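Local coordinates for protein 5-formyl-3-hydroxy-2-methylpyridine 4-carboxylate 5-dehydrogenase (Mesorhizobium japonicum MAFF 303099, PDB 4OM8) that oxidises 5-formyl-3-hydroxy-2-methylpyridine-4-carboxylate with NAD(+) in the breakdown of vitamin B6, and can also reduce the same aldehyde with NADH, at residues A6-G11 with D75-A80; L82-V87 with I110-T115. All coordinates share one frame; numbering follows the deposited sequence.

Contact 1: residues A6-G11 with D75-A80; sequences AIIGLG and DAVSGA. With NAD (nicotinamide-adenine-dinucleotide), chain C.
Ala6 points its methyl from strand 4-8 toward helix 73-77, where CB lies 3.4 Å from the carbonyl O of Ala76 and 4.0 Å from CG1 of Val77. This is the tight part: here alanine suits its place, its single methyl sitting close against that carbonyl. The methyl of Ala80 adds a third surface, its CB 4.2 Å from Ala6 CB, brought round by a type II turn over residues 77-80 that is closed by the bond from Ala80 N to Val77 O. Farther along the strand Ile8 reaches back with CD1, 4.0 Å from CG1 of Val77, the two side chains crossing at about a right angle. Its CG2, anti to the backbone N (CG1 at chi1 -49°), instead meets the adenine of NAD at C2A, 3.5 Å away. The outer side is loose: Ser78 and Gly79 are exposed at the tip of the turn, and Gly79 takes a positive phi of 69° that glycine adopts easily. At Gly11, part of a probable Rossmann GxGxxG turn, a CB would strike NAD O5B. With no hydrogen bond between the two segments, the contact rests on close packing, mostly of apolar side chains, and leaves the strand's backbone groups to its sheet neighbours.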
ATOM      1  N   ALA A   6      28.275   7.451  14.153  1.00  9.74           N
ATOM      2  CA  ALA A   6      28.378   8.762  13.523  1.00  9.49           C
ATOM      3  C   ALA A   6      27.420   8.792  12.345  1.00  9.97           C
ATOM      4  O   ALA A   6      27.343   7.827  11.591  1.00 11.57           O
ATOM      5  CB  ALA A   6      29.804   9.050  13.054  1.00  9.78           C
ATOM      6  N   ILE A   7      26.704   9.898  12.197  1.00  9.45           N
ATOM      7  CA  ILE A   7      25.888  10.157  11.017  1.00  9.05           C
ATOM      8  C   ILE A   7      26.477  11.325  10.231  1.00 10.50           C
ATOM      9  O   ILE A   7      26.742  12.398  10.792  1.00 10.13           O
ATOM     10  CB  ILE A   7      24.415  10.449  11.394  1.00 10.87           C
ATOM     11  CG1 ILE A   7      23.806   9.221  12.074  1.00 11.49           C
ATOM     12  CG2 ILE A   7      23.618  10.830  10.150  1.00 12.37           C
ATOM     13  CD1 ILE A   7      22.478   9.456  12.744  1.00 12.39           C
ATOM     14  N   ILE A   8      26.697  11.099   8.934  1.00  9.03           N
ATOM     15  CA  ILE A   8      27.212  12.132   8.033  1.00  9.54           C
ATOM     16  C   ILE A   8      26.105  12.583   7.093  1.00 12.37           C
ATOM     17  O   ILE A   8      25.712  11.850   6.175  1.00 10.95           O
ATOM     18  CB  ILE A   8      28.405  11.617   7.213  1.00 11.05           C
ATOM     19  CG1 ILE A   8      29.435  10.947   8.128  1.00 11.58           C
ATOM     20  CG2 ILE A   8      28.996  12.736   6.351  1.00 13.34           C
ATOM     21  CD1 ILE A   8      29.959  11.832   9.266  1.00 15.18           C
ATOM     22  N   GLY A   9      25.570  13.774   7.353  1.00 10.80           N
ATOM     23  CA  GLY A   9      24.493  14.326   6.541  1.00 12.42           C
ATOM     24  C   GLY A   9      23.239  14.423   7.372  1.00 14.49           C
ATOM     25  O   GLY A   9      22.725  13.406   7.859  1.00 13.30           O
ATOM     26  N   LEU A  10      22.753  15.655   7.543  1.00 12.98           N
ATOM     27  CA  LEU A  10      21.621  15.944   8.425  1.00 13.47           C
ATOM     28  C   LEU A  10      20.465  16.657   7.741  1.00 20.01           C
ATOM     29  O   LEU A  10      19.891  17.594   8.303  1.00 22.48           O
ATOM     30  CB  LEU A  10      22.074  16.802   9.606  1.00 15.93           C
ATOM     31  CG  LEU A  10      22.876  16.133  10.716  1.00 16.17           C
ATOM     32  CD1 LEU A  10      23.382  17.195  11.690  1.00 18.64           C
ATOM     33  CD2 LEU A  10      21.999  15.123  11.435  1.00 18.20           C
ATOM     34  N   GLY A  11      20.125  16.222   6.543  1.00 17.40           N
ATOM     35  CA  GLY A  11      18.980  16.789   5.842  1.00 15.78           C
ATOM     36  C   GLY A  11      17.714  16.102   6.301  1.00 17.44           C
ATOM     37  O   GLY A  11      17.550  15.816   7.483  1.00 15.91           O
ATOM     38  N   ASP A  75      35.818  14.954  14.711  1.00 10.88           N
ATOM     39  CA  ASP A  75      35.112  14.856  15.976  1.00 11.65           C
ATOM     40  C   ASP A  75      33.972  13.834  15.835  1.00 10.47           C
ATOM     41  O   ASP A  75      33.865  12.891  16.618  1.00 11.64           O
ATOM     42  CB  ASP A  75      34.611  16.248  16.372  1.00 12.06           C
ATOM     43  CG  ASP A  75      33.735  16.250  17.601  1.00 14.93           C
ATOM     44  OD1 ASP A  75      33.735  15.269  18.362  1.00 12.37           O
ATOM     45  OD2 ASP A  75      33.054  17.278  17.816  1.00 14.09           O
ATOM     46  N   ALA A  76      33.159  13.988  14.794  1.00 10.46           N
ATOM     47  CA  ALA A  76      32.010  13.105  14.617  1.00  9.80           C
ATOM     48  C   ALA A  76      32.370  11.631  14.513  1.00  9.17           C
ATOM     49  O   ALA A  76      31.741  10.796  15.160  1.00 12.15           O
ATOM     50  CB  ALA A  76      31.213  13.519  13.383  1.00 10.79           C
ATOM     51  N   VAL A  77      33.365  11.287  13.699  1.00 10.14           N
ATOM     52  CA  VAL A  77      33.609   9.859  13.471  1.00  9.85           C
ATOM     53  C   VAL A  77      34.611   9.250  14.449  1.00 10.12           C
ATOM     54  O   VAL A  77      34.865   8.049  14.388  1.00 10.95           O
ATOM     55  CB  VAL A  77      34.085   9.566  12.011  1.00 10.39           C
ATOM     56  CG1 VAL A  77      33.083  10.124  11.003  1.00 11.69           C
ATOM     57  CG2 VAL A  77      35.492  10.106  11.735  1.00 13.48           C
ATOM     58  N   SER A  78      35.152  10.059  15.357  1.00 11.20           N
ATOM     59  CA  SER A  78      36.134   9.557  16.323  1.00 12.40           C
ATOM     60  C   SER A  78      35.567   8.395  17.134  1.00 11.51           C
ATOM     61  O   SER A  78      34.524   8.522  17.774  1.00 12.47           O
ATOM     62  CB  SER A  78      36.585  10.688  17.259  1.00 13.39           C
ATOM     63  OG  SER A  78      37.575  10.223  18.167  1.00 14.64           O
ATOM     64  N   GLY A  79      36.243   7.247  17.082  1.00 11.51           N
ATOM     65  CA  GLY A  79      35.822   6.083  17.841  1.00 15.49           C
ATOM     66  C   GLY A  79      34.521   5.456  17.365  1.00 12.48           C
ATOM     67  O   GLY A  79      33.934   4.632  18.069  1.00 13.66           O
ATOM     68  N   ALA A  80      34.071   5.826  16.175  1.00 11.53           N
ATOM     69  CA  ALA A  80      32.808   5.273  15.683  1.00 11.80           C
ATOM     70  C   ALA A  80      32.928   3.777  15.414  1.00 12.82           C
ATOM     71  O   ALA A  80      33.946   3.307  14.872  1.00 13.18           O
ATOM     72  CB  ALA A  80      32.365   5.995  14.424  1.00 12.06           C
TER
HETATM   73  PA  NAD C 402      19.002  15.922   1.842  0.74 14.21           P
HETATM   74  O1A NAD C 402      19.373  16.612   0.540  0.74 16.80           O
HETATM   75  O2A NAD C 402      17.745  16.327   2.596  0.74 12.72           O
HETATM   76  O5B NAD C 402      20.252  16.072   2.845  0.74 16.41           O
HETATM   77  C5B NAD C 402      21.600  15.875   2.416  0.74 13.93           C
HETATM   78  C4B NAD C 402      22.510  16.532   3.443  0.74 13.34           C
HETATM   79  O4B NAD C 402      23.865  16.165   3.181  0.74 15.33           O
HETATM   80  C3B NAD C 402      22.423  18.055   3.365  0.74 13.40           C
HETATM   81  O3B NAD C 402      22.080  18.598   4.647  0.74 14.85           O
HETATM   82  C2B NAD C 402      23.818  18.475   2.918  0.74 16.35           C
HETATM   83  O2B NAD C 402      24.257  19.739   3.440  0.74 14.01           O
HETATM   84  C1B NAD C 402      24.662  17.330   3.442  0.74 16.90           C
HETATM   85  N9A NAD C 402      25.980  17.155   2.807  0.74 15.61           N
HETATM   86  C8A NAD C 402      26.319  17.367   1.524  0.74 15.88           C
HETATM   87  N7A NAD C 402      27.625  17.064   1.319  0.74 16.06           N
HETATM   88  C5A NAD C 402      28.135  16.643   2.489  0.74 14.95           C
HETATM   89  C6A NAD C 402      29.443  16.175   2.979  0.74 15.32           C
HETATM   90  N6A NAD C 402      30.514  16.083   2.153  0.74 18.27           N
HETATM   91  N1A NAD C 402      29.539  15.840   4.284  0.74 16.13           N
HETATM   92  C2A NAD C 402      28.492  15.926   5.122  0.74 16.15           C
HETATM   93  N3A NAD C 402      27.274  16.346   4.744  0.74 14.11           N
HETATM   94  C4A NAD C 402      27.046  16.713   3.464  0.74 13.08           C
HETATM   95  O3  NAD C 402      19.051  14.338   1.546  0.74 13.31           O
HETATM   96  PN  NAD C 402      18.154  13.199   2.245  0.74 14.51           P
HETATM   97  O1N NAD C 402      16.759  13.217   1.647  0.74 16.11           O
HETATM   98  O2N NAD C 402      18.295  13.218   3.750  0.74 12.97           O
HETATM   99  O5D NAD C 402      18.872  11.872   1.704  0.74 13.40           O
HETATM  100  C5D NAD C 402      20.217  11.538   2.071  0.74 12.98           C
HETATM  101  C4D NAD C 402      20.514  10.149   1.518  0.74 11.07           C
HETATM  102  O4D NAD C 402      19.508   9.267   2.007  0.74 13.77           O
HETATM  103  C3D NAD C 402      20.425  10.089   0.002  0.74 12.55           C
HETATM  104  O3D NAD C 402      21.326   9.067  -0.432  0.74 13.17           O
HETATM  105  C2D NAD C 402      19.007   9.620  -0.266  0.74 12.44           C
HETATM  106  O2D NAD C 402      18.903   8.887  -1.491  0.74 12.12           O
HETATM  107  C1D NAD C 402      18.762   8.703   0.920  0.74 12.46           C
HETATM  108  N1N NAD C 402      17.351   8.557   1.312  0.74 13.62           N
HETATM  109  C2N NAD C 402      16.451   9.552   1.174  0.74 14.64           C
HETATM  110  C3N NAD C 402      15.129   9.359   1.586  0.74 13.56           C
HETATM  111  C7N NAD C 402      14.065  10.413   1.427  0.74 19.73           C
HETATM  112  O7N NAD C 402      14.334  11.605   1.411  0.74 18.88           O
HETATM  113  N7N NAD C 402      12.812   9.986   1.282  0.74 12.90           N
HETATM  114  C4N NAD C 402      14.753   8.142   2.142  0.74 16.05           C
HETATM  115  C5N NAD C 402      15.706   7.143   2.283  0.74 13.97           C
HETATM  116  C6N NAD C 402      17.006   7.386   1.865  0.74 12.66           C

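Contact 2: residues L82-V87 with I110-T115; sequences LVIENV and IVASDT. With NAD (nicotinamide-adenine-dinucleotide), chain C.
Glu85 sets CG anti to its backbone N (chi1 168°) and then bends at chi2 (-88°), which swings its carboxylate across to Ser113, whose OG is likewise anti to N. The hydroxyl of Ser113 donates to OE1 of Glu85 over 2.7 Å, meeting it on the syn side but 28° out of the carboxylate plane. The same OG accepts from Thr115 N, making an ST turn; serine suits the place because one small hydroxyl can do both. OE2 of Glu85 takes Val87 N through its anti lone pair, 3.0 Å away, and pairs with Lys94, an NAD-binding residue, while Tyr98 bonds to OE1. The buried charge is thus gripped from several directions, and an alanine here would probably leave Lys94 without its acidic mate and Ser113 and Val87 N without their acceptor.

Beneath these groups the strands run nearly parallel, joined by a ladder that starts with Val83 N to Ile110 O (2.9 Å) and ends with Asp114 N to Glu85 O (3.0 Å). On the opposite face from Glu85, Leu82 lays CD1 3.8 Å from CG2 of Ile110 and 4.0 Å from CB of Ala112, where a small alanine lets the leucine branch lie close over the strand. Past the strand ends Asn86 and Asp114 lie side by side beside the nicotinamide ribose, with OD2 of Asp114 3.2 Å from NAD O4D; its OD1 is held by Trp138 N. Val87 instead packs CG1 against the adenine, 3.7 Å from NAD N3A. Strand 82-85, helix 91-102 and strand 110-113 form a beta-alpha-beta unit of the Rossmann fold, whose C-terminal strand ends line the dinucleotide site.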
ATOM      1  N   LEU A  82      30.124   2.474  13.877  1.00 10.71           N
ATOM      2  CA  LEU A  82      29.284   2.510  12.687  1.00 10.35           C
ATOM      3  C   LEU A  82      29.225   3.948  12.228  1.00 10.53           C
ATOM      4  O   LEU A  82      28.950   4.837  13.041  1.00 10.48           O
ATOM      5  CB  LEU A  82      27.875   1.973  12.979  1.00  8.67           C
ATOM      6  CG  LEU A  82      26.785   2.240  11.932  1.00 10.19           C
ATOM      7  CD1 LEU A  82      27.067   1.473  10.653  1.00  8.92           C
ATOM      8  CD2 LEU A  82      25.397   1.876  12.473  1.00 12.01           C
ATOM      9  N   VAL A  83      29.538   4.181  10.953  1.00  9.01           N
ATOM     10  CA  VAL A  83      29.297   5.477  10.332  1.00  7.40           C
ATOM     11  C   VAL A  83      28.192   5.286   9.317  1.00 10.10           C
ATOM     12  O   VAL A  83      28.302   4.444   8.429  1.00 10.03           O
ATOM     13  CB  VAL A  83      30.539   6.051   9.634  1.00 10.10           C
ATOM     14  CG1 VAL A  83      30.212   7.405   8.983  1.00 10.63           C
ATOM     15  CG2 VAL A  83      31.710   6.170  10.613  1.00 12.57           C
ATOM     16  N   ILE A  84      27.123   6.055   9.459  1.00  9.12           N
ATOM     17  CA  ILE A  84      26.038   6.038   8.493  1.00  7.00           C
ATOM     18  C   ILE A  84      26.209   7.246   7.591  1.00  9.72           C
ATOM     19  O   ILE A  84      26.055   8.394   8.034  1.00 11.61           O
ATOM     20  CB  ILE A  84      24.659   6.067   9.170  1.00  8.56           C
ATOM     21  CG1 ILE A  84      24.494   4.849  10.086  1.00 10.65           C
ATOM     22  CG2 ILE A  84      23.544   6.109   8.118  1.00 11.42           C
ATOM     23  CD1 ILE A  84      23.238   4.902  10.915  1.00  9.59           C
ATOM     24  N   GLU A  85      26.570   6.987   6.341  1.00  8.76           N
ATOM     25  CA  GLU A  85      26.686   8.046   5.353  1.00  8.92           C
ATOM     26  C   GLU A  85      25.297   8.354   4.811  1.00  8.85           C
ATOM     27  O   GLU A  85      24.564   7.449   4.356  1.00  9.99           O
ATOM     28  CB  GLU A  85      27.645   7.641   4.231  1.00  8.72           C
ATOM     29  CG  GLU A  85      27.599   8.575   3.030  1.00 10.75           C
ATOM     30  CD  GLU A  85      26.547   8.154   2.035  1.00 11.13           C
ATOM     31  OE1 GLU A  85      26.618   7.001   1.565  1.00  9.97           O
ATOM     32  OE2 GLU A  85      25.654   8.965   1.724  1.00 11.20           O
ATOM     33  N   ASN A  86      24.942   9.635   4.861  1.00 10.26           N
ATOM     34  CA  ASN A  86      23.588  10.094   4.585  1.00 10.56           C
ATOM     35  C   ASN A  86      23.621  11.423   3.823  1.00 11.44           C
ATOM     36  O   ASN A  86      22.899  12.359   4.157  1.00 12.41           O
ATOM     37  CB  ASN A  86      22.837  10.231   5.920  1.00 10.06           C
ATOM     38  CG  ASN A  86      21.352  10.497   5.752  1.00 16.07           C
ATOM     39  OD1 ASN A  86      20.664   9.846   4.961  1.00 12.71           O
ATOM     40  ND2 ASN A  86      20.854  11.468   6.506  1.00 16.12           N
ATOM     41  N   VAL A  87      24.482  11.499   2.811  1.00 11.18           N
ATOM     42  CA  VAL A  87      24.699  12.735   2.055  1.00 13.14           C
ATOM     43  C   VAL A  87      23.918  12.629   0.728  1.00 15.61           C
ATOM     44  O   VAL A  87      23.245  11.627   0.506  1.00 14.77           O
ATOM     45  CB  VAL A  87      26.227  12.996   1.850  1.00 11.84           C
ATOM     46  CG1 VAL A  87      26.941  13.049   3.211  1.00 13.09           C
ATOM     47  CG2 VAL A  87      26.855  11.974   0.894  1.00 11.99           C
ATOM     48  N   ILE A 110      31.973  -0.383  10.737  1.00  9.69           N
ATOM     49  CA  ILE A 110      31.054  -0.582   9.628  1.00 10.73           C
ATOM     50  C   ILE A 110      30.682   0.780   9.046  1.00 10.92           C
ATOM     51  O   ILE A 110      30.437   1.741   9.778  1.00 11.00           O
ATOM     52  CB  ILE A 110      29.807  -1.377  10.063  1.00 11.55           C
ATOM     53  CG1 ILE A 110      30.238  -2.797  10.433  1.00 13.75           C
ATOM     54  CG2 ILE A 110      28.760  -1.410   8.948  1.00 11.29           C
ATOM     55  CD1 ILE A 110      29.157  -3.650  11.025  1.00 14.61           C
ATOM     56  N   VAL A 111      30.685   0.867   7.723  1.00 10.30           N
ATOM     57  CA  VAL A 111      30.229   2.066   7.041  1.00  9.05           C
ATOM     58  C   VAL A 111      28.977   1.725   6.246  1.00 10.39           C
ATOM     59  O   VAL A 111      29.022   0.919   5.323  1.00 10.85           O
ATOM     60  CB  VAL A 111      31.305   2.635   6.114  1.00  9.47           C
ATOM     61  CG1 VAL A 111      30.800   3.896   5.439  1.00 11.68           C
ATOM     62  CG2 VAL A 111      32.559   2.950   6.933  1.00 12.51           C
ATOM     63  N   ALA A 112      27.851   2.319   6.634  1.00  9.39           N
ATOM     64  CA  ALA A 112      26.583   2.061   5.974  1.00  8.86           C
ATOM     65  C   ALA A 112      26.163   3.259   5.156  1.00 11.82           C
ATOM     66  O   ALA A 112      26.384   4.389   5.578  1.00 14.86           O
ATOM     67  CB  ALA A 112      25.512   1.740   7.005  1.00 10.81           C
ATOM     68  N   SER A 113      25.582   3.025   3.987  1.00  9.40           N
ATOM     69  CA  SER A 113      24.983   4.106   3.216  1.00  8.87           C
ATOM     70  C   SER A 113      23.471   4.048   3.286  1.00  9.37           C
ATOM     71  O   SER A 113      22.886   2.968   3.179  1.00 11.24           O
ATOM     72  CB  SER A 113      25.410   4.040   1.751  1.00  8.63           C
ATOM     73  OG  SER A 113      24.799   5.097   1.017  1.00  9.66           O
ATOM     74  N   ASP A 114      22.852   5.224   3.407  1.00  9.48           N
ATOM     75  CA  ASP A 114      21.398   5.372   3.345  1.00  9.88           C
ATOM     76  C   ASP A 114      20.905   5.510   1.900  1.00 10.31           C
ATOM     77  O   ASP A 114      19.719   5.765   1.683  1.00 11.09           O
ATOM     78  CB  ASP A 114      20.976   6.599   4.170  1.00  8.65           C
ATOM     79  CG  ASP A 114      19.484   6.639   4.495  1.00 11.18           C
ATOM     80  OD1 ASP A 114      18.838   5.584   4.574  1.00 11.32           O
ATOM     81  OD2 ASP A 114      18.987   7.756   4.748  1.00 11.76           O
ATOM     82  N   THR A 115      21.792   5.317   0.918  1.00 10.87           N
ATOM     83  CA  THR A 115      21.426   5.506  -0.489  1.00  9.84           C
ATOM     84  C   THR A 115      20.166   4.733  -0.881  1.00 11.03           C
ATOM     85  O   THR A 115      19.929   3.615  -0.427  1.00 10.82           O
ATOM     86  CB  THR A 115      22.568   5.092  -1.438  1.00 10.51           C
ATOM     87  OG1 THR A 115      22.194   5.410  -2.791  1.00 11.24           O
ATOM     88  CG2 THR A 115      22.847   3.589  -1.334  1.00 10.93           C
TER
HETATM   89  PA  NAD C 402      19.002  15.922   1.842  0.74 14.21           P
HETATM   90  O1A NAD C 402      19.373  16.612   0.540  0.74 16.80           O
HETATM   91  O2A NAD C 402      17.745  16.327   2.596  0.74 12.72           O
HETATM   92  O5B NAD C 402      20.252  16.072   2.845  0.74 16.41           O
HETATM   93  C5B NAD C 402      21.600  15.875   2.416  0.74 13.93           C
HETATM   94  C4B NAD C 402      22.510  16.532   3.443  0.74 13.34           C
HETATM   95  O4B NAD C 402      23.865  16.165   3.181  0.74 15.33           O
HETATM   96  C3B NAD C 402      22.423  18.055   3.365  0.74 13.40           C
HETATM   97  O3B NAD C 402      22.080  18.598   4.647  0.74 14.85           O
HETATM   98  C2B NAD C 402      23.818  18.475   2.918  0.74 16.35           C
HETATM   99  O2B NAD C 402      24.257  19.739   3.440  0.74 14.01           O
HETATM  100  C1B NAD C 402      24.662  17.330   3.442  0.74 16.90           C
HETATM  101  N9A NAD C 402      25.980  17.155   2.807  0.74 15.61           N
HETATM  102  C8A NAD C 402      26.319  17.367   1.524  0.74 15.88           C
HETATM  103  N7A NAD C 402      27.625  17.064   1.319  0.74 16.06           N
HETATM  104  C5A NAD C 402      28.135  16.643   2.489  0.74 14.95           C
HETATM  105  C6A NAD C 402      29.443  16.175   2.979  0.74 15.32           C
HETATM  106  N6A NAD C 402      30.514  16.083   2.153  0.74 18.27           N
HETATM  107  N1A NAD C 402      29.539  15.840   4.284  0.74 16.13           N
HETATM  108  C2A NAD C 402      28.492  15.926   5.122  0.74 16.15           C
HETATM  109  N3A NAD C 402      27.274  16.346   4.744  0.74 14.11           N
HETATM  110  C4A NAD C 402      27.046  16.713   3.464  0.74 13.08           C
HETATM  111  O3  NAD C 402      19.051  14.338   1.546  0.74 13.31           O
HETATM  112  PN  NAD C 402      18.154  13.199   2.245  0.74 14.51           P
HETATM  113  O1N NAD C 402      16.759  13.217   1.647  0.74 16.11           O
HETATM  114  O2N NAD C 402      18.295  13.218   3.750  0.74 12.97           O
HETATM  115  O5D NAD C 402      18.872  11.872   1.704  0.74 13.40           O
HETATM  116  C5D NAD C 402      20.217  11.538   2.071  0.74 12.98           C
HETATM  117  C4D NAD C 402      20.514  10.149   1.518  0.74 11.07           C
HETATM  118  O4D NAD C 402      19.508   9.267   2.007  0.74 13.77           O
HETATM  119  C3D NAD C 402      20.425  10.089   0.002  0.74 12.55           C
HETATM  120  O3D NAD C 402      21.326   9.067  -0.432  0.74 13.17           O
HETATM  121  C2D NAD C 402      19.007   9.620  -0.266  0.74 12.44           C
HETATM  122  O2D NAD C 402      18.903   8.887  -1.491  0.74 12.12           O
HETATM  123  C1D NAD C 402      18.762   8.703   0.920  0.74 12.46           C
HETATM  124  N1N NAD C 402      17.351   8.557   1.312  0.74 13.62           N
HETATM  125  C2N NAD C 402      16.451   9.552   1.174  0.74 14.64           C
HETATM  126  C3N NAD C 402      15.129   9.359   1.586  0.74 13.56           C
HETATM  127  C7N NAD C 402      14.065  10.413   1.427  0.74 19.73           C
HETATM  128  O7N NAD C 402      14.334  11.605   1.411  0.74 18.88           O
HETATM  129  N7N NAD C 402      12.812   9.986   1.282  0.74 12.90           N
HETATM  130  C4N NAD C 402      14.753   8.142   2.142  0.74 16.05           C
HETATM  131  C5N NAD C 402      15.706   7.143   2.283  0.74 13.97           C
HETATM  132  C6N NAD C 402      17.006   7.386   1.865  0.74 12.66           C

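How the contacts relate
From the N terminus, strand 4-8 comes first, and contact 1 closes a long loop when the chain returns through helix 73-77 and its turn. After that turn the chain enters strand 82-85, so contact 2 opens after contact 1 has closed; its shorter loop carries helix 91-102 and ends at strand 110-113. The two are therefore in series, neither nesting nor crossing. Space joins them again: strand 82-85 lies beside strand 4-8 in the sheet, with Ala6 O 2.8 Å from Ile84 N and Ile8 O 2.7 Å from Asn86 N, both probable hydrogen bonds. Together they tie the helix 73-77 region to strands 4-8, 82-85 and 110-113, whose C-terminal ends meet NAD.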